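Restriction endonuclease THAI (Thermoplasma acidophilum, PDB 3NDH) cleaves double-stranded DNA as a restriction endonuclease, probably by metal-dependent hydrolysis of the sugar-phosphate backbone at a specific sequence. Local coordinates at residues Q42-E47 against G59-R64; I90-K93 against P98-I101; V112-T117 against R124-T129. One frame throughout, in Å; residues are numbered along the deposited sequence.

Contact 1 (Q42-E47 against G59-R64); sequences QLAELE and GSLRER. With nucleotides of chain C.
A44 and L61 make the apolar part of this contact, at the closest approach of the two backbones, where the CA atoms of A44 and L61 are 6.0 Å apart. L61 leans over the small alanine: with CG anti to the backbone N (chi1 -168°), its CD2 methyl lies 3.7 Å from A44 CA, while A44 CB faces the branch point CG. The side chain of E47 runs at about a right angle to L61 and touches CD2 with its CB and OE1. Its carboxylate is held from outside, by R217 of the second subunit, so the acid closes the edge of the apolar patch and also joins the dimer interface.

The polar contacts run through R62. Its aliphatic chain, stretched out from CG to NE past A44 CB, sends the guanidinium to the DNA, where NH1 and NH2 both donate to OP1 of DA9 of chain C, at 2.6 and 2.9 Å, with the phosphate meeting the group at its edge. T103 also bonds NH1, and a water at 3.0 Å from NH2 links it to E45 OE2 in one of the two conformers of E45, so the bridge may be partial. A leucine here would probably leave the DA9 phosphate without both its charged bonds and the water with E45 alone of the two.

Nearby, G59 CA comes within 3.2 Å of O3' of DC7 of chain C, an approach eased by the lack of a side chain. Helices 27-46 and 58-74 thus pack through a small residue against a leucine, with the first turns of helix 58-74 laid on the DNA backbone, one flank of the protein-DNA interface.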
loop_
_atom_site.group_PDB
_atom_site.type_symbol
_atom_site.label_atom_id
_atom_site.label_comp_id
_atom_site.label_asym_id
_atom_site.label_seq_id
_atom_site.Cartn_x
_atom_site.Cartn_y
_atom_site.Cartn_z
ATOM N N GLN A 42 -12.141 10.785 -1.563
ATOM C CA GLN A 42 -12.015 10.748 -3.008
ATOM C C GLN A 42 -10.595 11.153 -3.446
ATOM O O GLN A 42 -10.029 10.566 -4.375
ATOM C CB GLN A 42 -13.082 11.640 -3.637
ATOM C CG GLN A 42 -13.170 11.450 -5.130
ATOM C CD GLN A 42 -14.346 12.139 -5.755
ATOM O OE1 GLN A 42 -15.245 12.614 -5.067
ATOM N NE2 GLN A 42 -14.337 12.220 -7.081
ATOM N N LEU A 43 -10.016 12.156 -2.792
ATOM C CA LEU A 43 -8.615 12.532 -3.052
ATOM C C LEU A 43 -7.714 11.348 -2.730
ATOM O O LEU A 43 -6.807 11.029 -3.487
ATOM C CB LEU A 43 -8.195 13.739 -2.235
ATOM C CG LEU A 43 -8.920 15.064 -2.486
ATOM C CD1 LEU A 43 -8.335 16.143 -1.600
ATOM C CD2 LEU A 43 -8.862 15.469 -3.943
ATOM N N ALA A 44 -7.972 10.658 -1.624
ATOM C CA ALA A 44 -7.163 9.473 -1.300
ATOM C C ALA A 44 -7.225 8.431 -2.396
ATOM O O ALA A 44 -6.205 7.862 -2.804
ATOM C CB ALA A 44 -7.605 8.869 0.019
ATOM N N GLU A 45 -8.417 8.147 -2.895
ATOM C CA GLU A 45 -8.526 7.133 -3.941
ATOM C C GLU A 45 -7.877 7.565 -5.263
ATOM O O GLU A 45 -7.243 6.743 -5.946
ATOM C CB GLU A 45 -9.971 6.667 -4.138
ATOM C CG GLU A 45 -10.936 7.663 -4.704
ATOM C CD GLU A 45 -12.174 7.008 -5.304
ATOM O OE1 GLU A 45 -12.738 7.602 -6.256
ATOM O OE2 GLU A 45 -12.590 5.919 -4.846
ATOM N N LEU A 46 -7.997 8.851 -5.597
ATOM C CA LEU A 46 -7.367 9.375 -6.801
ATOM C C LEU A 46 -5.848 9.262 -6.759
ATOM O O LEU A 46 -5.207 9.173 -7.823
ATOM C CB LEU A 46 -7.777 10.832 -7.023
ATOM C CG LEU A 46 -9.206 11.000 -7.538
ATOM C CD1 LEU A 46 -9.630 12.450 -7.493
ATOM C CD2 LEU A 46 -9.280 10.499 -8.955
ATOM N N GLU A 47 -5.279 9.212 -5.576
ATOM C CA GLU A 47 -3.847 9.084 -5.369
ATOM C C GLU A 47 -3.406 7.640 -5.111
ATOM O O GLU A 47 -2.224 7.390 -4.924
ATOM C CB GLU A 47 -3.448 9.985 -4.208
ATOM C CG GLU A 47 -3.716 11.459 -4.587
ATOM C CD GLU A 47 -3.497 12.426 -3.484
ATOM O OE1 GLU A 47 -2.640 12.153 -2.620
ATOM O OE2 GLU A 47 -4.163 13.492 -3.521
ATOM N N GLY A 59 -6.056 2.449 2.005
ATOM C CA GLY A 59 -6.326 2.409 3.431
ATOM C C GLY A 59 -5.301 3.165 4.242
ATOM O O GLY A 59 -5.623 3.797 5.253
ATOM N N SER A 60 -4.055 3.128 3.800
ATOM C CA SER A 60 -2.991 3.789 4.530
ATOM C C SER A 60 -3.143 5.305 4.444
ATOM O O SER A 60 -2.910 6.040 5.402
ATOM C CB SER A 60 -1.650 3.306 3.963
ATOM O OG SER A 60 -1.544 1.873 3.967
ATOM N N LEU A 61 -3.598 5.787 3.290
ATOM C CA LEU A 61 -3.845 7.196 3.120
ATOM C C LEU A 61 -5.131 7.673 3.833
ATOM O O LEU A 61 -5.163 8.723 4.458
ATOM C CB LEU A 61 -3.852 7.508 1.618
ATOM C CG LEU A 61 -3.807 8.969 1.184
ATOM C CD1 LEU A 61 -2.721 9.777 1.917
ATOM C CD2 LEU A 61 -3.615 9.060 -0.331
ATOM N N ARG A 62 -6.207 6.884 3.753
ATOM C CA ARG A 62 -7.424 7.189 4.513
ATOM C C ARG A 62 -7.115 7.274 5.998
ATOM O O ARG A 62 -7.652 8.107 6.697
ATOM C CB ARG A 62 -8.436 6.068 4.291
ATOM C CG ARG A 62 -9.036 6.018 2.907
ATOM C CD ARG A 62 -9.865 4.756 2.812
ATOM N NE ARG A 62 -10.428 4.521 1.500
ATOM C CZ ARG A 62 -10.830 3.326 1.073
ATOM N NH1 ARG A 62 -10.717 2.276 1.853
ATOM N NH2 ARG A 62 -11.331 3.196 -0.144
ATOM N N GLU A 63 -6.236 6.406 6.486
ATOM C CA GLU A 63 -5.843 6.417 7.901
ATOM C C GLU A 63 -5.219 7.754 8.270
ATOM O O GLU A 63 -5.544 8.313 9.321
ATOM C CB GLU A 63 -4.852 5.299 8.166
ATOM C CG GLU A 63 -4.384 5.169 9.610
ATOM C CD GLU A 63 -3.060 4.457 9.634
ATOM O OE1 GLU A 63 -2.954 3.305 9.112
ATOM O OE2 GLU A 63 -2.087 5.075 10.130
ATOM N N ARG A 64 -4.359 8.291 7.403
ATOM C CA ARG A 64 -3.780 9.614 7.643
ATOM C C ARG A 64 -4.846 10.683 7.825
ATOM O O ARG A 64 -4.730 11.559 8.667
ATOM C CB ARG A 64 -2.851 10.032 6.501
ATOM C CG ARG A 64 -1.559 9.312 6.470
ATOM C CD ARG A 64 -0.525 10.089 5.662
ATOM N NE ARG A 64 0.533 9.205 5.255
ATOM C CZ ARG A 64 1.003 9.118 4.019
ATOM N NH1 ARG A 64 0.551 9.918 3.059
ATOM N NH2 ARG A 64 1.959 8.253 3.763
ATOM P P DC C 7 -3.114 -1.990 9.245
ATOM O OP1 DC C 7 -3.617 -0.891 10.076
ATOM O OP2 DC C 7 -3.561 -3.386 9.513
ATOM O "O5'" DC C 7 -3.424 -1.649 7.723
ATOM C "C5'" DC C 7 -3.433 -0.306 7.263
ATOM C "C4'" DC C 7 -3.714 -0.286 5.781
ATOM O "O4'" DC C 7 -2.708 -1.068 5.110
ATOM C "C3'" DC C 7 -5.026 -0.944 5.361
ATOM O "O3'" DC C 7 -6.117 -0.004 5.527
ATOM C "C2'" DC C 7 -4.747 -1.277 3.900
ATOM C "C1'" DC C 7 -3.213 -1.435 3.832
ATOM N N1 DC C 7 -2.731 -2.795 3.519
ATOM C C2 DC C 7 -2.357 -3.083 2.203
ATOM O O2 DC C 7 -2.325 -2.161 1.373
ATOM N N3 DC C 7 -2.025 -4.350 1.866
ATOM C C4 DC C 7 -2.035 -5.310 2.794
ATOM N N4 DC C 7 -1.762 -6.558 2.401
ATOM C C5 DC C 7 -2.340 -5.033 4.160
ATOM C C6 DC C 7 -2.677 -3.771 4.480
ATOM P P DA C 9 -11.897 -0.901 0.444
ATOM O OP1 DA C 9 -12.164 0.553 0.574
ATOM O OP2 DA C 9 -12.851 -1.880 1.053
ATOM O "O5'" DA C 9 -11.738 -1.251 -1.106
ATOM C "C5'" DA C 9 -10.602 -0.776 -1.845
ATOM C "C4'" DA C 9 -10.509 -1.448 -3.202
ATOM O "O4'" DA C 9 -10.198 -2.854 -3.057
ATOM C "C3'" DA C 9 -11.761 -1.393 -4.074
ATOM O "O3'" DA C 9 -11.373 -1.245 -5.449
ATOM C "C2'" DA C 9 -12.401 -2.750 -3.822
ATOM C "C1'" DA C 9 -11.173 -3.638 -3.741
ATOM N N9 DA C 9 -11.348 -4.880 -2.986
ATOM C C8 DA C 9 -11.848 -5.004 -1.713
ATOM N N7 DA C 9 -11.839 -6.235 -1.258
ATOM C C5 DA C 9 -11.312 -6.975 -2.306
ATOM C C6 DA C 9 -11.031 -8.349 -2.453
ATOM N N6 DA C 9 -11.238 -9.261 -1.498
ATOM N N1 DA C 9 -10.513 -8.758 -3.629
ATOM C C2 DA C 9 -10.289 -7.848 -4.585
ATOM N N3 DA C 9 -10.508 -6.536 -4.568
ATOM C C4 DA C 9 -11.022 -6.156 -3.387
ATOM P P DG C 8 -7.628 -0.530 5.787
ATOM O OP1 DG C 8 -8.400 0.604 6.349
ATOM O OP2 DG C 8 -7.553 -1.814 6.534
ATOM O "O5'" DG C 8 -8.199 -0.836 4.328
ATOM C "C5'" DG C 8 -8.162 -2.153 3.763
ATOM C "C4'" DG C 8 -8.661 -2.115 2.335
ATOM O "O4'" DG C 8 -8.251 -3.302 1.614
ATOM C "C3'" DG C 8 -10.176 -2.013 2.144
ATOM O "O3'" DG C 8 -10.401 -1.186 0.989
ATOM C "C2'" DG C 8 -10.565 -3.463 1.897
ATOM C "C1'" DG C 8 -9.397 -3.926 1.044
ATOM N N9 DG C 8 -9.155 -5.361 1.020
ATOM C C8 DG C 8 -9.290 -6.256 2.058
ATOM N N7 DG C 8 -8.970 -7.476 1.725
ATOM C C5 DG C 8 -8.609 -7.383 0.386
ATOM C C6 DG C 8 -8.162 -8.384 -0.524
ATOM O O6 DG C 8 -8.012 -9.597 -0.329
ATOM N N1 DG C 8 -7.887 -7.844 -1.778
ATOM C C2 DG C 8 -8.028 -6.519 -2.116
ATOM N N2 DG C 8 -7.702 -6.186 -3.373
ATOM N N3 DG C 8 -8.459 -5.588 -1.285
ATOM C C4 DG C 8 -8.721 -6.087 -0.060
HETATM O O HOH W 1 -12.232 4.742 -2.572
#

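Contact 2 (I90-K93 against P98-I101); sequences IDVK and PISI. With NA (sodium ion), chain E; nucleotides of chain C.
I90-K93 and P98-I101 run antiparallel, with V92 and I99 a hydrogen-bonded pair and K93 and P98 a non-hydrogen-bonded one: I99 N donates to V92 O at 2.8 Å, and I99 O takes a nearly straight bond from D91 N (2.9 Å, 168°) and a weak one from V92 N. Because D91 and V92 both face I99, the strand carries a classic beta bulge.

The D91 carboxylate reaches across the strands. OD2 accepts I101 N at 3.0 Å through its anti lone pair, which fixes the rotation of the carboxylate, and binds the sodium ion at 2.4 Å. The carbonyl O of I101 coordinates the same ion at 2.2 Å, directly opposite OP1 of DC7 of chain C, and three waters complete an octahedron; S100 OG holds one of them at 2.8 Å. An aspartate and a neighbouring-strand carbonyl gripping a metal beside a DNA phosphate is consistent with the metal site of the PDDEXK nuclease core, here built on the hairpin 92-94/97-105. The other oxygen, D91 OD1, lies close to the same OP1 and is salt-bridged to R50 of the second subunit.

Apolar groups fill the rest. The CG2 methyl of I90 abuts P98 CB at 3.7 Å, while V92 lies alongside I99, both pointing the same way. V92 CG1, placed between the backbone N and carbonyl carbon (chi1 68°), touches both I99 CB and I101 CD1, on the side covered by helix 58-74.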
loop_
_atom_site.group_PDB
_atom_site.type_symbol
_atom_site.label_atom_id
_atom_site.label_comp_id
_atom_site.label_asym_id
_atom_site.label_seq_id
_atom_site.Cartn_x
_atom_site.Cartn_y
_atom_site.Cartn_z
ATOM N N ILE A 90 -2.623 -1.196 16.047
ATOM C CA ILE A 90 -2.637 0.164 16.524
ATOM C C ILE A 90 -2.101 1.082 15.432
ATOM O O ILE A 90 -1.017 0.872 14.910
ATOM C CB ILE A 90 -1.780 0.328 17.799
ATOM C CG1 ILE A 90 -2.204 -0.647 18.918
ATOM C CG2 ILE A 90 -1.846 1.771 18.271
ATOM C CD1 ILE A 90 -1.243 -0.637 20.091
ATOM N N ASP A 91 -2.882 2.095 15.090
ATOM C CA ASP A 91 -2.501 3.059 14.077
ATOM C C ASP A 91 -2.130 4.424 14.609
ATOM O O ASP A 91 -1.364 5.136 13.966
ATOM C CB ASP A 91 -3.647 3.185 13.079
ATOM C CG ASP A 91 -3.817 1.933 12.268
ATOM O OD1 ASP A 91 -2.826 1.414 11.691
ATOM O OD2 ASP A 91 -4.947 1.418 12.187
ATOM N N VAL A 92 -2.655 4.782 15.771
ATOM C CA VAL A 92 -2.523 6.115 16.329
ATOM C C VAL A 92 -2.879 6.017 17.799
ATOM O O VAL A 92 -3.549 5.069 18.214
ATOM C CB VAL A 92 -3.439 7.112 15.541
ATOM C CG1 VAL A 92 -4.922 6.829 15.758
ATOM C CG2 VAL A 92 -3.084 8.556 15.836
ATOM N N LYS A 93 -2.368 6.939 18.603
ATOM C CA LYS A 93 -2.775 7.044 19.992
ATOM C C LYS A 93 -3.321 8.425 20.240
ATOM O O LYS A 93 -2.871 9.406 19.641
ATOM C CB LYS A 93 -1.635 6.742 20.957
ATOM C CG LYS A 93 -0.966 5.406 20.740
ATOM C CD LYS A 93 0.184 5.253 21.710
ATOM C CE LYS A 93 0.864 3.935 21.501
ATOM N NZ LYS A 93 2.010 3.742 22.458
ATOM N N PRO A 98 -4.462 3.721 22.615
ATOM C CA PRO A 98 -4.331 3.210 21.253
ATOM C C PRO A 98 -5.663 3.112 20.501
ATOM O O PRO A 98 -6.694 2.754 21.079
ATOM C CB PRO A 98 -3.697 1.824 21.449
ATOM C CG PRO A 98 -4.007 1.439 22.834
ATOM C CD PRO A 98 -4.254 2.673 23.632
ATOM N N ILE A 99 -5.610 3.396 19.202
ATOM C CA ILE A 99 -6.775 3.316 18.328
ATOM C C ILE A 99 -6.394 2.541 17.057
ATOM O O ILE A 99 -5.361 2.790 16.464
ATOM C CB ILE A 99 -7.300 4.720 17.935
ATOM C CG1 ILE A 99 -7.740 5.538 19.156
ATOM C CG2 ILE A 99 -8.462 4.604 16.926
ATOM C CD1 ILE A 99 -8.026 6.985 18.866
ATOM N N SER A 100 -7.254 1.607 16.675
ATOM C CA SER A 100 -7.214 0.921 15.401
ATOM C C SER A 100 -8.165 1.644 14.462
ATOM O O SER A 100 -9.280 1.946 14.844
ATOM C CB SER A 100 -7.717 -0.497 15.613
ATOM O OG SER A 100 -7.936 -1.156 14.385
ATOM N N ILE A 101 -7.715 1.948 13.254
ATOM C CA ILE A 101 -8.547 2.525 12.215
ATOM C C ILE A 101 -8.716 1.516 11.085
ATOM O O ILE A 101 -7.736 0.873 10.651
ATOM C CB ILE A 101 -7.883 3.812 11.663
ATOM C CG1 ILE A 101 -7.829 4.878 12.745
ATOM C CG2 ILE A 101 -8.624 4.336 10.447
ATOM C CD1 ILE A 101 -6.823 5.998 12.478
HETATM NA NA NA E . -5.736 -0.051 10.487
ATOM P P DC C 7 -3.114 -1.990 9.245
ATOM O OP1 DC C 7 -3.617 -0.891 10.076
ATOM O OP2 DC C 7 -3.561 -3.386 9.513
ATOM O "O5'" DC C 7 -3.424 -1.649 7.723
ATOM C "C5'" DC C 7 -3.433 -0.306 7.263
ATOM C "C4'" DC C 7 -3.714 -0.286 5.781
ATOM O "O4'" DC C 7 -2.708 -1.068 5.110
ATOM C "C3'" DC C 7 -5.026 -0.944 5.361
ATOM O "O3'" DC C 7 -6.117 -0.004 5.527
ATOM C "C2'" DC C 7 -4.747 -1.277 3.900
ATOM C "C1'" DC C 7 -3.213 -1.435 3.832
ATOM N N1 DC C 7 -2.731 -2.795 3.519
ATOM C C2 DC C 7 -2.357 -3.083 2.203
ATOM O O2 DC C 7 -2.325 -2.161 1.373
ATOM N N3 DC C 7 -2.025 -4.350 1.866
ATOM C C4 DC C 7 -2.035 -5.310 2.794
ATOM N N4 DC C 7 -1.762 -6.558 2.401
ATOM C C5 DC C 7 -2.340 -5.033 4.160
ATOM C C6 DC C 7 -2.677 -3.771 4.480
HETATM O O HOH W 2 -5.984 -1.506 12.390
HETATM O O HOH W 3 -5.287 1.862 9.068
HETATM O O HOH W 4 -6.420 -2.030 9.049
#

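Contact 3 (V112-T117 against R124-T129); sequences VKLIWT and RQFLET. With nucleotides of chain C.
Two torsions bring F126 and I115 face to branch: F126 CG lies anti to the backbone N (chi1 -178°), which sends the ring out from helix 120-129, and I115 carries CG1 anti to its own N (chi1 -172°), leaving CG2 to point at the phenyl. That methyl sits almost exactly above the ring centroid, 3.6 Å away and 10° off the normal, a CH-pi contact. The L114 methylene CB meets F126 CZ at 3.7 Å, so two consecutive side chains touch one aromatic ring; both residues face V182 in a classic beta bulge, and W130 stacks on F126.

The neighbours of this pair turn the other way, to the DNA. W116 lays one indole face under C5 of DC7 of chain C, which hangs over the ring centre, and K113 CB lies against the opposite face near the rim. NE1 of W116 donates to OP2 of DC7 at 2.7 Å, at the ring's edge, and the backbone N of W116 donates to OP2 of DG6 of chain C at 3.0 Å, anchoring the main chain. K113 NZ bonds N7 of DG8 of chain C at 2.9 Å and is also salt-bridged to E183.

The chemistry divides this loop: purely apolar contacts fasten L114 and I115 to the helix, while W116 bonds two phosphates and lies against C5 of DC7 and K113 bonds N7 of DG8, both on the major-groove edge, consistent with a part in sequence reading.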
loop_
_atom_site.group_PDB
_atom_site.type_symbol
_atom_site.label_atom_id
_atom_site.label_comp_id
_atom_site.label_asym_id
_atom_site.label_seq_id
_atom_site.Cartn_x
_atom_site.Cartn_y
_atom_site.Cartn_z
ATOM N N VAL A 112 -13.508 -7.805 6.643
ATOM C CA VAL A 112 -12.536 -6.850 7.239
ATOM C C VAL A 112 -11.437 -7.624 7.976
ATOM O O VAL A 112 -11.746 -8.544 8.719
ATOM C CB VAL A 112 -13.288 -5.888 8.203
ATOM C CG1 VAL A 112 -12.354 -5.086 9.094
ATOM C CG2 VAL A 112 -14.238 -4.958 7.415
ATOM N N LYS A 113 -10.167 -7.268 7.774
ATOM C CA LYS A 113 -9.057 -8.057 8.342
ATOM C C LYS A 113 -8.677 -7.636 9.754
ATOM O O LYS A 113 -8.628 -6.448 10.079
ATOM C CB LYS A 113 -7.800 -8.011 7.452
ATOM C CG LYS A 113 -7.739 -9.084 6.373
ATOM C CD LYS A 113 -8.780 -8.865 5.304
ATOM C CE LYS A 113 -8.761 -9.951 4.224
ATOM N NZ LYS A 113 -9.882 -9.739 3.235
ATOM N N LEU A 114 -8.346 -8.645 10.561
ATOM C CA LEU A 114 -7.768 -8.462 11.886
ATOM C C LEU A 114 -6.237 -8.538 11.883
ATOM O O LEU A 114 -5.586 -7.899 12.699
ATOM C CB LEU A 114 -8.336 -9.499 12.855
ATOM C CG LEU A 114 -9.849 -9.402 13.083
ATOM C CD1 LEU A 114 -10.307 -10.597 13.926
ATOM C CD2 LEU A 114 -10.239 -8.106 13.753
ATOM N N ILE A 115 -5.671 -9.308 10.953
ATOM C CA ILE A 115 -4.222 -9.394 10.744
ATOM C C ILE A 115 -4.015 -9.836 9.275
ATOM O O ILE A 115 -4.852 -10.548 8.730
ATOM C CB ILE A 115 -3.551 -10.370 11.755
ATOM C CG1 ILE A 115 -2.023 -10.287 11.650
ATOM C CG2 ILE A 115 -4.034 -11.805 11.561
ATOM C CD1 ILE A 115 -1.278 -10.933 12.804
ATOM N N TRP A 116 -2.948 -9.364 8.643
ATOM C CA TRP A 116 -2.729 -9.582 7.213
ATOM C C TRP A 116 -1.878 -10.829 6.934
ATOM O O TRP A 116 -1.111 -10.887 5.966
ATOM C CB TRP A 116 -2.152 -8.320 6.610
ATOM C CG TRP A 116 -3.048 -7.127 6.784
ATOM C CD1 TRP A 116 -2.937 -6.127 7.712
ATOM C CD2 TRP A 116 -4.211 -6.811 5.997
ATOM N NE1 TRP A 116 -3.948 -5.218 7.551
ATOM C CE2 TRP A 116 -4.744 -5.607 6.506
ATOM C CE3 TRP A 116 -4.837 -7.411 4.904
ATOM C CZ2 TRP A 116 -5.859 -4.992 5.947
ATOM C CZ3 TRP A 116 -5.953 -6.787 4.350
ATOM C CH2 TRP A 116 -6.458 -5.602 4.883
ATOM N N THR A 117 -2.135 -11.864 7.735
ATOM C CA THR A 117 -1.442 -13.123 7.702
ATOM C C THR A 117 -2.266 -14.182 6.975
ATOM O O THR A 117 -3.442 -14.375 7.302
ATOM C CB THR A 117 -1.214 -13.609 9.122
ATOM O OG1 THR A 117 -0.340 -12.708 9.766
ATOM C CG2 THR A 117 -0.594 -15.013 9.131
ATOM N N ARG A 124 -3.814 -19.808 12.340
ATOM C CA ARG A 124 -4.430 -20.579 13.419
ATOM C C ARG A 124 -3.863 -20.171 14.780
ATOM O O ARG A 124 -4.582 -20.139 15.772
ATOM C CB ARG A 124 -4.272 -22.079 13.168
ATOM C CG ARG A 124 -4.971 -22.952 14.196
ATOM C CD ARG A 124 -5.573 -24.196 13.558
ATOM N NE ARG A 124 -6.866 -23.913 12.920
ATOM C CZ ARG A 124 -8.060 -24.290 13.386
ATOM N NH1 ARG A 124 -9.158 -23.978 12.707
ATOM N NH2 ARG A 124 -8.179 -24.979 14.518
ATOM N N GLN A 125 -2.584 -19.823 14.819
ATOM C CA GLN A 125 -1.974 -19.282 16.037
ATOM C C GLN A 125 -2.660 -17.992 16.473
ATOM O O GLN A 125 -2.910 -17.780 17.658
ATOM C CB GLN A 125 -0.485 -19.023 15.808
ATOM C CG GLN A 125 0.285 -18.611 17.048
ATOM C CD GLN A 125 1.764 -18.449 16.780
ATOM O OE1 GLN A 125 2.337 -19.141 15.937
ATOM N NE2 GLN A 125 2.399 -17.538 17.509
ATOM N N PHE A 126 -2.947 -17.119 15.514
ATOM C CA PHE A 126 -3.699 -15.897 15.788
ATOM C C PHE A 126 -5.085 -16.206 16.355
ATOM O O PHE A 126 -5.477 -15.651 17.387
ATOM C CB PHE A 126 -3.814 -15.059 14.511
ATOM C CG PHE A 126 -4.542 -13.756 14.691
ATOM C CD1 PHE A 126 -3.851 -12.594 15.039
ATOM C CD2 PHE A 126 -5.906 -13.671 14.470
ATOM C CE1 PHE A 126 -4.521 -11.401 15.200
ATOM C CE2 PHE A 126 -6.572 -12.472 14.647
ATOM C CZ PHE A 126 -5.871 -11.346 14.990
ATOM N N LEU A 127 -5.827 -17.083 15.686
ATOM C CA LEU A 127 -7.161 -17.489 16.148
ATOM C C LEU A 127 -7.119 -17.929 17.605
ATOM O O LEU A 127 -7.982 -17.574 18.395
ATOM C CB LEU A 127 -7.708 -18.618 15.270
ATOM C CG LEU A 127 -8.907 -19.449 15.760
ATOM C CD1 LEU A 127 -10.158 -18.584 15.731
ATOM C CD2 LEU A 127 -9.060 -20.697 14.896
ATOM N N GLU A 128 -6.091 -18.681 17.962
ATOM C CA GLU A 128 -6.019 -19.255 19.294
ATOM C C GLU A 128 -5.512 -18.294 20.378
ATOM O O GLU A 128 -5.619 -18.607 21.559
ATOM C CB GLU A 128 -5.161 -20.518 19.256
ATOM C CG GLU A 128 -5.700 -21.617 18.328
ATOM C CD GLU A 128 -7.136 -22.038 18.633
ATOM O OE1 GLU A 128 -7.871 -22.428 17.685
ATOM O OE2 GLU A 128 -7.523 -21.997 19.824
ATOM N N THR A 129 -4.994 -17.127 19.999
ATOM C CA THR A 129 -4.399 -16.192 20.972
ATOM C C THR A 129 -5.001 -14.786 21.024
ATOM O O THR A 129 -5.011 -14.163 22.094
ATOM C CB THR A 129 -2.888 -16.049 20.749
ATOM O OG1 THR A 129 -2.622 -15.626 19.406
ATOM C CG2 THR A 129 -2.197 -17.369 20.998
ATOM P P DC C 7 -3.114 -1.990 9.245
ATOM O OP1 DC C 7 -3.617 -0.891 10.076
ATOM O OP2 DC C 7 -3.561 -3.386 9.513
ATOM O "O5'" DC C 7 -3.424 -1.649 7.723
ATOM C "C5'" DC C 7 -3.433 -0.306 7.263
ATOM C "C4'" DC C 7 -3.714 -0.286 5.781
ATOM O "O4'" DC C 7 -2.708 -1.068 5.110
ATOM C "C3'" DC C 7 -5.026 -0.944 5.361
ATOM O "O3'" DC C 7 -6.117 -0.004 5.527
ATOM C "C2'" DC C 7 -4.747 -1.277 3.900
ATOM C "C1'" DC C 7 -3.213 -1.435 3.832
ATOM N N1 DC C 7 -2.731 -2.795 3.519
ATOM C C2 DC C 7 -2.357 -3.083 2.203
ATOM O O2 DC C 7 -2.325 -2.161 1.373
ATOM N N3 DC C 7 -2.025 -4.350 1.866
ATOM C C4 DC C 7 -2.035 -5.310 2.794
ATOM N N4 DC C 7 -1.762 -6.558 2.401
ATOM C C5 DC C 7 -2.340 -5.033 4.160
ATOM C C6 DC C 7 -2.677 -3.771 4.480
ATOM P P DG C 6 -0.251 -6.929 10.422
ATOM O OP1 DG C 6 -1.303 -6.737 11.438
ATOM O OP2 DG C 6 -0.389 -8.001 9.406
ATOM O "O5'" DG C 6 -0.005 -5.533 9.691
ATOM C "C5'" DG C 6 0.284 -4.359 10.455
ATOM C "C4'" DG C 6 0.492 -3.173 9.539
ATOM O "O4'" DG C 6 1.530 -3.481 8.592
ATOM C "C3'" DG C 6 -0.709 -2.807 8.676
ATOM O "O3'" DG C 6 -1.523 -1.888 9.376
ATOM C "C2'" DG C 6 -0.063 -2.134 7.484
ATOM C "C1'" DG C 6 1.176 -2.989 7.301
ATOM N N9 DG C 6 1.031 -4.141 6.423
ATOM C C8 DG C 6 0.897 -5.454 6.798
ATOM N N7 DG C 6 0.922 -6.275 5.787
ATOM C C5 DG C 6 1.058 -5.451 4.678
ATOM C C6 DG C 6 1.184 -5.774 3.311
ATOM O O6 DG C 6 1.250 -6.889 2.790
ATOM N N1 DG C 6 1.262 -4.630 2.521
ATOM C C2 DG C 6 1.247 -3.340 2.995
ATOM N N2 DG C 6 1.310 -2.365 2.074
ATOM N N3 DG C 6 1.171 -3.031 4.276
ATOM C C4 DG C 6 1.079 -4.129 5.054
ATOM P P DG C 8 -7.628 -0.530 5.787
ATOM O OP1 DG C 8 -8.400 0.604 6.349
ATOM O OP2 DG C 8 -7.553 -1.814 6.534
ATOM O "O5'" DG C 8 -8.199 -0.836 4.328
ATOM C "C5'" DG C 8 -8.162 -2.153 3.763
ATOM C "C4'" DG C 8 -8.661 -2.115 2.335
ATOM O "O4'" DG C 8 -8.251 -3.302 1.614
ATOM C "C3'" DG C 8 -10.176 -2.013 2.144
ATOM O "O3'" DG C 8 -10.401 -1.186 0.989
ATOM C "C2'" DG C 8 -10.565 -3.463 1.897
ATOM C "C1'" DG C 8 -9.397 -3.926 1.044
ATOM N N9 DG C 8 -9.155 -5.361 1.020
ATOM C C8 DG C 8 -9.290 -6.256 2.058
ATOM N N7 DG C 8 -8.970 -7.476 1.725
ATOM C C5 DG C 8 -8.609 -7.383 0.386
ATOM C C6 DG C 8 -8.162 -8.384 -0.524
ATOM O O6 DG C 8 -8.012 -9.597 -0.329
ATOM N N1 DG C 8 -7.887 -7.844 -1.778
ATOM C C2 DG C 8 -8.028 -6.519 -2.116
ATOM N N2 DG C 8 -7.702 -6.186 -3.373
ATOM N N3 DG C 8 -8.459 -5.588 -1.285
ATOM C C4 DG C 8 -8.721 -6.087 -0.060
#

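Along the chain the three contacts come in series. Contact 1 joins helices 27-46 and 58-74, contact 2 pairs the hairpin strands 92-94 and 97-105 of the mixed six-stranded sheet, and contact 3 ties the loop after strand 97-105 to helix 120-129. Contact 2 sits about 17 Å from each of the others, centre to centre, and contacts 1 and 3 are about 25 Å apart. Only contacts 1 and 2 meet directly: E63 packs on I101, and its OE1 comes 3.2 Å from D91 OD1. All three touch the second subunit and overlapping nucleotides of chain C, each meeting DC7, so the metal site lies amid a DNA-gripping surface.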